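Local coordinates for protein methyltransferase 1 (Methanosarcina barkeri, PDB 2I2X) that carries a corrinoid cofactor that takes the methyl group of methanol, with MtaB as mediator, and passes it on to coenzyme M through MtaA, at residues A76-V84 and V98-I109; K204-N215 and F222-E230. One frame throughout, in Å; residues are numbered along the deposited sequence.

In the fold
The two contacts belong to different domains of this corrinoid carrier. Contact 1 (76-84 with 98-109) pairs two helices of the N-terminal bundle, and contact 2 (204-215 with 222-230) pairs the outermost strand, 225-227, of the cobalamin-binding sheet with its inner neighbour, 207-210. Their centres are 27 Å apart, on opposite sides of the chain's centre, and their nearest atoms come no closer than about 11 Å, so they do not touch. Only contact 2 lines the corrinoid pocket: the side chain of Ala208 is about 3 Å from the cofactor, and Gly210 about 11 Å from the side chain of His136, the axial cobalt ligand. In contact 1, the side chain of Val98 is about 11 Å from the cofactor.

Contact 1 (A76-V84 and V98-I109); sequences ALMVGMGVV and VMMSADAMLEGI
Leu77 meets a flat group of this ring-free interface, the peptide joining Gly108 to Ile109: its CD1 stands over one face, 3.5 Å from Gly108 C, while Ile109 CG1 flanks the same methyl at 3.8 Å. A side chain at Gly108 would collide with CD1, so the bare glycine is what lets the leucine this close. One turn on, Met81 is the knob in a hole formed by Val98, Ser101, Ala102 and Met105. With CG anti to the backbone N (chi1 -159°) and the chain bent at chi2 (59°), its thioether reaches across the gap and CE lies 3.8 Å from Ala102 CB. Met105 crosses it at about a right angle, its SD 3.9 Å from Met81 CG. At the far end both Val84 methyls come up against Ser101 from one side, CG2 being 3.8 Å from OG. That hydroxyl is hydrogen-bonded elsewhere, to the carbonyls of Ile47 and Asn97. The interface is thus apolar packing between antiparallel helices, whose axes approach to 10.2 Å at 174°. Within the bundle, helix 41-48 packs on Leu77 and Val84 through Ile47, and helix 52-65 adds Val55 against Leu77; Met81 also touches Ala149 of helix 138-149, from the cobalamin-binding domain.

Contact 2 (K204-N215 and F222-E230); sequences KIPFACGGGAVN and FALGVYGEE
Val226 O is gripped twice by the neighbouring strand: Cys209 N donates to it at 2.6 Å, nearly along the C=O axis, and Ala208 CA adds a CA-H...O contact at 3.4 Å. Phe207 O is held in the same fashion, by Val226 N at 2.9 Å, a straight bond (168° at the hydrogen) that arrives from above the carbonyl plane, and by the CA of Gly225. Phe207 N to Leu224 O and the longer Gly228 N to Cys209 O bond, at 3.3 Å, complete the parallel pairing of strands 207-210 and 225-227, whose short axes are twisted 45° against each other. On the face that carries Ala208 and Val226, Val226 CG2 also packs on Pro206 CB, just before the strand; Leu224 CD2 lies 3.5 Å from Ile205 O.

Tyr227 closes the other end. Holding CG anti to the backbone N (chi1 -170°) sends its ring to the end of the turn 211-214, alongside Val214, whose CG1 is 3.6 Å from Tyr227 CE1. Asn215 CA makes a CH-pi contact over one face, Glu229 N lies over the opposite one, and Cys209 O sits at the edge. An alanine here would remove the whole ring and would probably leave Val214 CG1 and Asn215 CA without their packing partner, freeing the end of the turn to shift. Asn215 itself N-caps helix 216-220, its OD1 accepting from Phe218 N.

Ala208 O hydrogen-bonds to the corrinoid cofactor, and Gly210, Gly211, Gly212 and Gly228 also line its pocket. Strand, glycine-rich turn, short helix and parallel strand form a beta-alpha-beta unit at the border of the five-stranded sheet, as in the Rossmann-like cobalamin-binding fold.

Contact 1 (A76-V84 and V98-I109)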
ATOM      1  N   ALA B  76      -5.077  39.907 -32.648  1.00 76.83           N
ATOM      2  CA  ALA B  76      -3.847  40.184 -31.905  1.00 75.60           C
ATOM      3  C   ALA B  76      -3.738  39.416 -30.567  1.00 74.70           C
ATOM      4  O   ALA B  76      -2.641  39.012 -30.169  1.00 74.63           O
ATOM      5  CB  ALA B  76      -3.681  41.685 -31.688  1.00 75.46           C
ATOM      6  N   LEU B  77      -4.868  39.210 -29.889  1.00 73.27           N
ATOM      7  CA  LEU B  77      -4.870  38.583 -28.567  1.00 71.88           C
ATOM      8  C   LEU B  77      -5.058  37.062 -28.590  1.00 70.90           C
ATOM      9  O   LEU B  77      -4.371  36.353 -27.862  1.00 70.88           O
ATOM     10  CB  LEU B  77      -5.895  39.255 -27.643  1.00 71.87           C
ATOM     11  CG  LEU B  77      -5.716  40.739 -27.275  1.00 71.50           C
ATOM     12  CD1 LEU B  77      -6.680  41.119 -26.163  1.00 70.90           C
ATOM     13  CD2 LEU B  77      -4.286  41.114 -26.878  1.00 70.85           C
ATOM     14  N   MET B  78      -5.977  36.574 -29.422  1.00 69.67           N
ATOM     15  CA  MET B  78      -6.225  35.134 -29.574  1.00 68.52           C
ATOM     16  C   MET B  78      -5.119  34.428 -30.355  1.00 67.45           C
ATOM     17  O   MET B  78      -4.937  33.216 -30.226  1.00 67.38           O
ATOM     18  CB  MET B  78      -7.570  34.867 -30.266  1.00 68.63           C
ATOM     19  CG  MET B  78      -8.800  34.927 -29.363  1.00 69.68           C
ATOM     20  SD  MET B  78      -8.970  33.590 -28.143  1.00 71.17           S
ATOM     21  CE  MET B  78      -9.205  32.172 -29.225  1.00 71.39           C
ATOM     22  N   VAL B  79      -4.399  35.182 -31.175  1.00 66.02           N
ATOM     23  CA  VAL B  79      -3.335  34.606 -31.987  1.00 64.77           C
ATOM     24  C   VAL B  79      -2.074  34.430 -31.134  1.00 63.66           C
ATOM     25  O   VAL B  79      -1.400  33.406 -31.228  1.00 63.43           O
ATOM     26  CB  VAL B  79      -3.065  35.436 -33.290  1.00 64.88           C
ATOM     27  CG1 VAL B  79      -2.006  34.770 -34.153  1.00 64.78           C
ATOM     28  CG2 VAL B  79      -4.354  35.620 -34.100  1.00 64.59           C
ATOM     29  N   GLY B  80      -1.775  35.428 -30.304  1.00 62.43           N
ATOM     30  CA  GLY B  80      -0.664  35.353 -29.358  1.00 61.11           C
ATOM     31  C   GLY B  80      -0.895  34.250 -28.336  1.00 60.18           C
ATOM     32  O   GLY B  80      -0.009  33.430 -28.069  1.00 60.10           O
ATOM     33  N   MET B  81      -2.099  34.232 -27.770  1.00 58.81           N
ATOM     34  CA  MET B  81      -2.510  33.195 -26.829  1.00 57.29           C
ATOM     35  C   MET B  81      -2.440  31.790 -27.437  1.00 56.16           C
ATOM     36  O   MET B  81      -2.128  30.831 -26.738  1.00 56.55           O
ATOM     37  CB  MET B  81      -3.921  33.482 -26.312  1.00 57.31           C
ATOM     38  CG  MET B  81      -4.263  32.796 -25.006  1.00 57.68           C
ATOM     39  SD  MET B  81      -3.148  33.245 -23.650  1.00 58.57           S
ATOM     40  CE  MET B  81      -3.722  32.127 -22.388  1.00 57.83           C
ATOM     41  N   GLY B  82      -2.714  31.671 -28.735  1.00 54.50           N
ATOM     42  CA  GLY B  82      -2.680  30.375 -29.420  1.00 52.22           C
ATOM     43  C   GLY B  82      -1.270  29.848 -29.619  1.00 50.66           C
ATOM     44  O   GLY B  82      -1.066  28.649 -29.791  1.00 50.21           O
ATOM     45  N   VAL B  83      -0.302  30.758 -29.618  1.00 49.17           N
ATOM     46  CA  VAL B  83       1.103  30.396 -29.615  1.00 47.92           C
ATOM     47  C   VAL B  83       1.431  29.801 -28.245  1.00 47.33           C
ATOM     48  O   VAL B  83       2.068  28.758 -28.143  1.00 47.21           O
ATOM     49  CB  VAL B  83       1.993  31.623 -29.897  1.00 47.85           C
ATOM     50  CG1 VAL B  83       3.465  31.284 -29.740  1.00 47.20           C
ATOM     51  CG2 VAL B  83       1.717  32.176 -31.300  1.00 47.85           C
ATOM     52  N   VAL B  84       0.947  30.470 -27.207  1.00 46.31           N
ATOM     53  CA  VAL B  84       1.178  30.104 -25.824  1.00 45.49           C
ATOM     54  C   VAL B  84       0.640  28.712 -25.521  1.00 45.15           C
ATOM     55  O   VAL B  84       1.327  27.908 -24.907  1.00 45.25           O
ATOM     56  CB  VAL B  84       0.560  31.172 -24.881  1.00 45.56           C
ATOM     57  CG1 VAL B  84       0.640  30.765 -23.427  1.00 45.21           C
ATOM     58  CG2 VAL B  84       1.263  32.502 -25.089  1.00 45.21           C
ATOM     59  N   VAL B  98       1.653  30.149 -18.935  1.00 33.37           N
ATOM     60  CA  VAL B  98       0.308  30.246 -19.461  1.00 34.76           C
ATOM     61  C   VAL B  98      -0.500  31.229 -18.620  1.00 35.41           C
ATOM     62  O   VAL B  98      -1.185  32.070 -19.174  1.00 35.63           O
ATOM     63  CB  VAL B  98      -0.384  28.875 -19.495  1.00 34.76           C
ATOM     64  CG1 VAL B  98      -1.719  28.962 -20.190  1.00 35.84           C
ATOM     65  CG2 VAL B  98       0.489  27.862 -20.211  1.00 35.52           C
ATOM     66  N   MET B  99      -0.396  31.133 -17.298  1.00 36.34           N
ATOM     67  CA  MET B  99      -1.155  31.998 -16.394  1.00 37.65           C
ATOM     68  C   MET B  99      -0.842  33.494 -16.557  1.00 38.39           C
ATOM     69  O   MET B  99      -1.752  34.311 -16.605  1.00 38.00           O
ATOM     70  CB  MET B  99      -0.951  31.593 -14.931  1.00 37.56           C
ATOM     71  CG  MET B  99      -1.513  30.252 -14.549  1.00 38.60           C
ATOM     72  SD  MET B  99      -3.238  30.095 -14.988  1.00 42.40           S
ATOM     73  CE  MET B  99      -4.067  30.525 -13.461  1.00 42.79           C
ATOM     74  N   MET B 100       0.444  33.827 -16.629  1.00 39.72           N
ATOM     75  CA  MET B 100       0.905  35.191 -16.780  1.00 41.30           C
ATOM     76  C   MET B 100       0.452  35.766 -18.111  1.00 42.96           C
ATOM     77  O   MET B 100       0.098  36.941 -18.195  1.00 43.26           O
ATOM     78  CB  MET B 100       2.421  35.242 -16.705  1.00 41.09           C
ATOM     79  CG  MET B 100       2.976  35.391 -15.314  1.00 40.88           C
ATOM     80  SD  MET B 100       4.725  34.946 -15.305  1.00 44.04           S
ATOM     81  CE  MET B 100       5.443  36.151 -16.434  1.00 45.71           C
ATOM     82  N   SER B 101       0.463  34.925 -19.138  1.00 44.68           N
ATOM     83  CA  SER B 101      -0.017  35.283 -20.458  1.00 46.46           C
ATOM     84  C   SER B 101      -1.524  35.526 -20.458  1.00 48.00           C
ATOM     85  O   SER B 101      -2.009  36.425 -21.156  1.00 48.57           O
ATOM     86  CB  SER B 101       0.361  34.196 -21.475  1.00 46.36           C
ATOM     87  OG  SER B 101       1.761  34.195 -21.723  1.00 45.42           O
ATOM     88  N   ALA B 102      -2.255  34.732 -19.681  1.00 49.59           N
ATOM     89  CA  ALA B 102      -3.705  34.870 -19.577  1.00 51.37           C
ATOM     90  C   ALA B 102      -4.073  36.141 -18.812  1.00 52.83           C
ATOM     91  O   ALA B 102      -5.056  36.799 -19.144  1.00 53.08           O
ATOM     92  CB  ALA B 102      -4.316  33.647 -18.914  1.00 51.21           C
ATOM     93  N   ASP B 103      -3.283  36.467 -17.786  1.00 54.52           N
ATOM     94  CA  ASP B 103      -3.374  37.748 -17.081  1.00 55.83           C
ATOM     95  C   ASP B 103      -3.159  38.897 -18.058  1.00 57.40           C
ATOM     96  O   ASP B 103      -3.943  39.840 -18.104  1.00 57.59           O
ATOM     97  CB  ASP B 103      -2.313  37.837 -15.984  1.00 55.08           C
ATOM     98  CG  ASP B 103      -2.677  37.054 -14.752  1.00 53.98           C
ATOM     99  OD1 ASP B 103      -3.801  36.515 -14.682  1.00 52.02           O
ATOM    100  OD2 ASP B 103      -1.821  36.983 -13.843  1.00 52.38           O
ATOM    101  N   ALA B 104      -2.083  38.805 -18.831  1.00 59.32           N
ATOM    102  CA  ALA B 104      -1.737  39.824 -19.808  1.00 61.42           C
ATOM    103  C   ALA B 104      -2.812  39.967 -20.885  1.00 62.94           C
ATOM    104  O   ALA B 104      -3.139  41.079 -21.285  1.00 62.88           O
ATOM    105  CB  ALA B 104      -0.391  39.519 -20.434  1.00 61.21           C
ATOM    106  N   MET B 105      -3.372  38.842 -21.325  1.00 65.06           N
ATOM    107  CA  MET B 105      -4.388  38.841 -22.377  1.00 67.08           C
ATOM    108  C   MET B 105      -5.741  39.344 -21.889  1.00 68.46           C
ATOM    109  O   MET B 105      -6.399  40.110 -22.588  1.00 69.04           O
ATOM    110  CB  MET B 105      -4.545  37.447 -22.967  1.00 67.14           C
ATOM    111  CG  MET B 105      -5.626  37.337 -24.020  1.00 67.64           C
ATOM    112  SD  MET B 105      -6.535  35.789 -23.871  1.00 69.17           S
ATOM    113  CE  MET B 105      -7.243  35.943 -22.223  1.00 69.29           C
ATOM    114  N   LEU B 106      -6.161  38.898 -20.707  1.00 70.10           N
ATOM    115  CA  LEU B 106      -7.399  39.376 -20.094  1.00 71.80           C
ATOM    116  C   LEU B 106      -7.390  40.893 -19.870  1.00 73.02           C
ATOM    117  O   LEU B 106      -8.432  41.546 -19.977  1.00 73.14           O
ATOM    118  CB  LEU B 106      -7.660  38.663 -18.764  1.00 71.79           C
ATOM    119  CG  LEU B 106      -8.359  37.304 -18.784  1.00 72.31           C
ATOM    120  CD1 LEU B 106      -7.981  36.498 -17.541  1.00 73.16           C
ATOM    121  CD2 LEU B 106      -9.873  37.469 -18.886  1.00 72.43           C
ATOM    122  N   GLU B 107      -6.213  41.439 -19.557  1.00 74.43           N
ATOM    123  CA  GLU B 107      -6.054  42.873 -19.336  1.00 75.84           C
ATOM    124  C   GLU B 107      -6.014  43.617 -20.671  1.00 76.86           C
ATOM    125  O   GLU B 107      -6.103  44.853 -20.718  1.00 76.88           O
ATOM    126  CB  GLU B 107      -4.796  43.157 -18.525  1.00 75.77           C
ATOM    127  CG  GLU B 107      -4.992  44.258 -17.500  1.00 76.62           C
ATOM    128  CD  GLU B 107      -3.685  44.813 -16.984  1.00 77.83           C
ATOM    129  OE1 GLU B 107      -3.490  44.818 -15.747  1.00 78.20           O
ATOM    130  OE2 GLU B 107      -2.851  45.235 -17.814  1.00 77.92           O
ATOM    131  N   GLY B 108      -5.873  42.844 -21.747  1.00 78.04           N
ATOM    132  CA  GLY B 108      -5.968  43.342 -23.106  1.00 79.49           C
ATOM    133  C   GLY B 108      -7.413  43.339 -23.554  1.00 80.63           C
ATOM    134  O   GLY B 108      -7.881  44.312 -24.149  1.00 80.69           O
ATOM    135  N   ILE B 109      -8.120  42.246 -23.264  1.00 81.72           N
ATOM    136  CA  ILE B 109      -9.540  42.127 -23.612  1.00 83.02           C
ATOM    137  C   ILE B 109     -10.373  43.281 -23.023  1.00 84.05           C
ATOM    138  O   ILE B 109     -11.194  43.867 -23.725  1.00 84.40           O
ATOM    139  CB  ILE B 109     -10.134  40.718 -23.261  1.00 82.95           C
ATOM    140  CG1 ILE B 109      -9.762  39.698 -24.349  1.00 82.61           C
ATOM    141  CG2 ILE B 109     -11.664  40.777 -23.077  1.00 82.85           C
ATOM    142  CD1 ILE B 109     -10.367  38.301 -24.172  1.00 81.30           C
TER

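Contact 2 (K204-N215 and F222-E230)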
ATOM      1  N   LYS B 204     -30.416  19.922 -19.986  1.00 77.57           N
ATOM      2  CA  LYS B 204     -29.746  18.803 -20.656  1.00 77.07           C
ATOM      3  C   LYS B 204     -28.425  19.208 -21.347  1.00 76.28           C
ATOM      4  O   LYS B 204     -28.081  18.705 -22.427  1.00 76.55           O
ATOM      5  CB  LYS B 204     -30.720  18.085 -21.623  1.00 77.24           C
ATOM      6  CG  LYS B 204     -30.469  16.566 -21.773  1.00 77.98           C
ATOM      7  CD  LYS B 204     -29.673  16.214 -23.045  1.00 78.75           C
ATOM      8  CE  LYS B 204     -28.461  15.301 -22.764  1.00 79.05           C
ATOM      9  NZ  LYS B 204     -28.779  13.874 -22.451  1.00 77.78           N
ATOM     10  N   ILE B 205     -27.686  20.119 -20.719  1.00 75.04           N
ATOM     11  CA  ILE B 205     -26.333  20.443 -21.182  1.00 73.64           C
ATOM     12  C   ILE B 205     -25.322  19.450 -20.586  1.00 72.38           C
ATOM     13  O   ILE B 205     -25.564  18.887 -19.509  1.00 72.28           O
ATOM     14  CB  ILE B 205     -25.934  21.927 -20.896  1.00 73.82           C
ATOM     15  CG1 ILE B 205     -25.716  22.173 -19.395  1.00 73.45           C
ATOM     16  CG2 ILE B 205     -26.967  22.906 -21.530  1.00 74.04           C
ATOM     17  CD1 ILE B 205     -25.004  23.482 -19.074  1.00 73.56           C
ATOM     18  N   PRO B 206     -24.200  19.205 -21.293  1.00 71.07           N
ATOM     19  CA  PRO B 206     -23.218  18.278 -20.726  1.00 69.90           C
ATOM     20  C   PRO B 206     -22.566  18.858 -19.473  1.00 68.66           C
ATOM     21  O   PRO B 206     -22.345  20.071 -19.377  1.00 68.37           O
ATOM     22  CB  PRO B 206     -22.181  18.119 -21.847  1.00 69.94           C
ATOM     23  CG  PRO B 206     -22.807  18.703 -23.059  1.00 70.45           C
ATOM     24  CD  PRO B 206     -23.766  19.734 -22.597  1.00 70.87           C
ATOM     25  N   PHE B 207     -22.287  17.981 -18.520  1.00 67.34           N
ATOM     26  CA  PHE B 207     -21.643  18.350 -17.268  1.00 66.09           C
ATOM     27  C   PHE B 207     -20.276  17.691 -17.212  1.00 65.05           C
ATOM     28  O   PHE B 207     -20.170  16.537 -16.822  1.00 65.20           O
ATOM     29  CB  PHE B 207     -22.523  17.877 -16.112  1.00 66.25           C
ATOM     30  CG  PHE B 207     -21.994  18.204 -14.739  1.00 66.62           C
ATOM     31  CD1 PHE B 207     -21.087  19.242 -14.537  1.00 66.72           C
ATOM     32  CD2 PHE B 207     -22.458  17.495 -13.631  1.00 66.62           C
ATOM     33  CE1 PHE B 207     -20.622  19.542 -13.255  1.00 67.05           C
ATOM     34  CE2 PHE B 207     -22.002  17.792 -12.346  1.00 66.66           C
ATOM     35  CZ  PHE B 207     -21.080  18.816 -12.159  1.00 66.51           C
ATOM     36  N   ALA B 208     -19.234  18.408 -17.623  1.00 63.80           N
ATOM     37  CA  ALA B 208     -17.888  17.825 -17.660  1.00 62.93           C
ATOM     38  C   ALA B 208     -17.191  17.849 -16.285  1.00 62.34           C
ATOM     39  O   ALA B 208     -16.788  18.907 -15.794  1.00 62.18           O
ATOM     40  CB  ALA B 208     -17.037  18.502 -18.718  1.00 62.91           C
ATOM     41  N   CYS B 209     -17.052  16.669 -15.686  1.00 61.30           N
ATOM     42  CA  CYS B 209     -16.515  16.514 -14.345  1.00 60.37           C
ATOM     43  C   CYS B 209     -15.057  16.071 -14.311  1.00 59.80           C
ATOM     44  O   CYS B 209     -14.643  15.209 -15.093  1.00 59.95           O
ATOM     45  CB  CYS B 209     -17.338  15.481 -13.599  1.00 60.61           C
ATOM     46  SG  CYS B 209     -19.052  15.926 -13.401  1.00 60.91           S
ATOM     47  N   GLY B 210     -14.299  16.636 -13.370  1.00 58.79           N
ATOM     48  CA  GLY B 210     -12.891  16.290 -13.171  1.00 57.24           C
ATOM     49  C   GLY B 210     -12.422  16.510 -11.748  1.00 56.24           C
ATOM     50  O   GLY B 210     -13.218  16.834 -10.863  1.00 55.85           O
ATOM     51  N   GLY B 211     -11.123  16.334 -11.535  1.00 55.60           N
ATOM     52  CA  GLY B 211     -10.526  16.440 -10.200  1.00 55.02           C
ATOM     53  C   GLY B 211      -9.933  15.132  -9.694  1.00 54.75           C
ATOM     54  O   GLY B 211     -10.316  14.045 -10.143  1.00 54.78           O
ATOM     55  N   GLY B 212      -9.008  15.237  -8.742  1.00 54.47           N
ATOM     56  CA  GLY B 212      -8.241  14.098  -8.264  1.00 53.78           C
ATOM     57  C   GLY B 212      -9.093  12.955  -7.766  1.00 53.81           C
ATOM     58  O   GLY B 212      -8.760  11.792  -7.977  1.00 53.72           O
ATOM     59  N   ALA B 213     -10.204  13.284  -7.118  1.00 54.06           N
ATOM     60  CA  ALA B 213     -11.048  12.288  -6.464  1.00 54.46           C
ATOM     61  C   ALA B 213     -11.992  11.567  -7.420  1.00 55.06           C
ATOM     62  O   ALA B 213     -12.739  10.687  -7.005  1.00 54.74           O
ATOM     63  CB  ALA B 213     -11.839  12.925  -5.343  1.00 53.97           C
ATOM     64  N   VAL B 214     -11.950  11.930  -8.697  1.00 56.07           N
ATOM     65  CA  VAL B 214     -12.942  11.468  -9.660  1.00 57.27           C
ATOM     66  C   VAL B 214     -12.361  10.647 -10.816  1.00 58.33           C
ATOM     67  O   VAL B 214     -11.284  10.965 -11.345  1.00 58.50           O
ATOM     68  CB  VAL B 214     -13.816  12.674 -10.162  1.00 57.20           C
ATOM     69  CG1 VAL B 214     -13.908  12.754 -11.689  1.00 56.65           C
ATOM     70  CG2 VAL B 214     -15.184  12.626  -9.521  1.00 56.80           C
ATOM     71  N   ASN B 215     -13.089   9.592 -11.190  1.00 59.41           N
ATOM     72  CA  ASN B 215     -12.773   8.786 -12.376  1.00 60.69           C
ATOM     73  C   ASN B 215     -13.996   8.514 -13.264  1.00 61.62           C
ATOM     74  O   ASN B 215     -15.117   8.942 -12.945  1.00 61.95           O
ATOM     75  CB  ASN B 215     -12.026   7.482 -12.011  1.00 60.39           C
ATOM     76  CG  ASN B 215     -12.875   6.501 -11.204  1.00 60.36           C
ATOM     77  OD1 ASN B 215     -14.105   6.603 -11.133  1.00 59.82           O
ATOM     78  ND2 ASN B 215     -12.207   5.529 -10.597  1.00 60.83           N
ATOM     79  N   PHE B 222     -24.013   9.278 -13.359  1.00 75.61           N
ATOM     80  CA  PHE B 222     -24.907  10.436 -13.542  1.00 76.02           C
ATOM     81  C   PHE B 222     -25.189  10.640 -15.023  1.00 76.29           C
ATOM     82  O   PHE B 222     -24.291  10.486 -15.858  1.00 76.44           O
ATOM     83  CB  PHE B 222     -24.307  11.716 -12.940  1.00 76.03           C
ATOM     84  CG  PHE B 222     -23.686  11.515 -11.585  1.00 76.17           C
ATOM     85  CD1 PHE B 222     -22.320  11.690 -11.404  1.00 76.10           C
ATOM     86  CD2 PHE B 222     -24.466  11.125 -10.498  1.00 75.86           C
ATOM     87  CE1 PHE B 222     -21.740  11.490 -10.158  1.00 76.27           C
ATOM     88  CE2 PHE B 222     -23.900  10.920  -9.260  1.00 76.18           C
ATOM     89  CZ  PHE B 222     -22.530  11.105  -9.081  1.00 76.40           C
ATOM     90  N   ALA B 223     -26.434  10.994 -15.339  1.00 76.49           N
ATOM     91  CA  ALA B 223     -26.900  11.051 -16.721  1.00 76.76           C
ATOM     92  C   ALA B 223     -26.213  12.140 -17.552  1.00 77.02           C
ATOM     93  O   ALA B 223     -25.916  11.929 -18.734  1.00 77.08           O
ATOM     94  CB  ALA B 223     -28.421  11.207 -16.766  1.00 76.70           C
ATOM     95  N   LEU B 224     -25.955  13.290 -16.928  1.00 77.22           N
ATOM     96  CA  LEU B 224     -25.397  14.455 -17.626  1.00 77.38           C
ATOM     97  C   LEU B 224     -23.875  14.447 -17.654  1.00 77.51           C
ATOM     98  O   LEU B 224     -23.258  15.284 -18.325  1.00 77.64           O
ATOM     99  CB  LEU B 224     -25.892  15.757 -16.986  1.00 77.39           C
ATOM    100  CG  LEU B 224     -27.394  16.059 -17.026  1.00 77.24           C
ATOM    101  CD1 LEU B 224     -27.753  17.126 -16.008  1.00 77.08           C
ATOM    102  CD2 LEU B 224     -27.842  16.463 -18.414  1.00 77.41           C
ATOM    103  N   GLY B 225     -23.288  13.481 -16.942  1.00 77.55           N
ATOM    104  CA  GLY B 225     -21.852  13.428 -16.678  1.00 77.39           C
ATOM    105  C   GLY B 225     -20.922  13.075 -17.824  1.00 77.33           C
ATOM    106  O   GLY B 225     -21.129  12.089 -18.531  1.00 77.24           O
ATOM    107  N   VAL B 226     -19.894  13.905 -17.993  1.00 77.43           N
ATOM    108  CA  VAL B 226     -18.760  13.620 -18.867  1.00 77.45           C
ATOM    109  C   VAL B 226     -17.476  13.640 -18.023  1.00 77.58           C
ATOM    110  O   VAL B 226     -17.332  14.479 -17.130  1.00 77.66           O
ATOM    111  CB  VAL B 226     -18.628  14.663 -19.993  1.00 77.33           C
ATOM    112  CG1 VAL B 226     -17.823  14.089 -21.138  1.00 76.98           C
ATOM    113  CG2 VAL B 226     -19.999  15.101 -20.483  1.00 77.37           C
ATOM    114  N   TYR B 227     -16.559  12.713 -18.297  1.00 77.41           N
ATOM    115  CA  TYR B 227     -15.245  12.717 -17.662  1.00 77.33           C
ATOM    116  C   TYR B 227     -14.245  13.499 -18.498  1.00 77.20           C
ATOM    117  O   TYR B 227     -14.375  13.596 -19.709  1.00 77.05           O
ATOM    118  CB  TYR B 227     -14.730  11.280 -17.425  1.00 77.42           C
ATOM    119  CG  TYR B 227     -13.475  11.163 -16.553  1.00 77.64           C
ATOM    120  CD1 TYR B 227     -13.280  12.003 -15.448  1.00 77.98           C
ATOM    121  CD2 TYR B 227     -12.501  10.193 -16.816  1.00 77.20           C
ATOM    122  CE1 TYR B 227     -12.143  11.898 -14.651  1.00 77.86           C
ATOM    123  CE2 TYR B 227     -11.360  10.079 -16.013  1.00 76.92           C
ATOM    124  CZ  TYR B 227     -11.195  10.936 -14.935  1.00 76.96           C
ATOM    125  OH  TYR B 227     -10.092  10.857 -14.131  1.00 76.60           O
ATOM    126  N   GLY B 228     -13.265  14.075 -17.818  1.00 77.41           N
ATOM    127  CA  GLY B 228     -12.071  14.610 -18.441  1.00 77.93           C
ATOM    128  C   GLY B 228     -11.031  14.619 -17.346  1.00 78.30           C
ATOM    129  O   GLY B 228     -11.214  15.294 -16.335  1.00 78.28           O
ATOM    130  N   GLU B 229      -9.956  13.851 -17.523  1.00 78.75           N
ATOM    131  CA  GLU B 229      -8.935  13.748 -16.478  1.00 79.02           C
ATOM    132  C   GLU B 229      -7.949  14.926 -16.439  1.00 79.33           C
ATOM    133  O   GLU B 229      -7.658  15.432 -15.359  1.00 79.21           O
ATOM    134  CB  GLU B 229      -8.234  12.380 -16.476  1.00 78.88           C
ATOM    135  CG  GLU B 229      -7.313  12.086 -17.655  1.00 78.95           C
ATOM    136  CD  GLU B 229      -6.454  10.836 -17.437  1.00 78.40           C
ATOM    137  OE1 GLU B 229      -7.022   9.748 -17.191  1.00 77.63           O
ATOM    138  OE2 GLU B 229      -5.211  10.941 -17.521  1.00 77.71           O
ATOM    139  N   GLU B 230      -7.449  15.366 -17.595  1.00 79.82           N
ATOM    140  CA  GLU B 230      -6.580  16.547 -17.652  1.00 80.56           C
ATOM    141  C   GLU B 230      -7.412  17.813 -17.878  1.00 81.13           C
ATOM    142  O   GLU B 230      -8.561  17.732 -18.317  1.00 81.09           O
ATOM    143  CB  GLU B 230      -5.514  16.399 -18.748  1.00 80.60           C
ATOM    144  CG  GLU B 230      -4.331  17.417 -18.684  1.00 80.93           C
ATOM    145  CD  GLU B 230      -3.164  16.966 -17.783  1.00 80.00           C
ATOM    146  OE1 GLU B 230      -2.940  15.745 -17.677  1.00 80.16           O
ATOM    147  OE2 GLU B 230      -2.463  17.829 -17.196  1.00 78.39           O
TER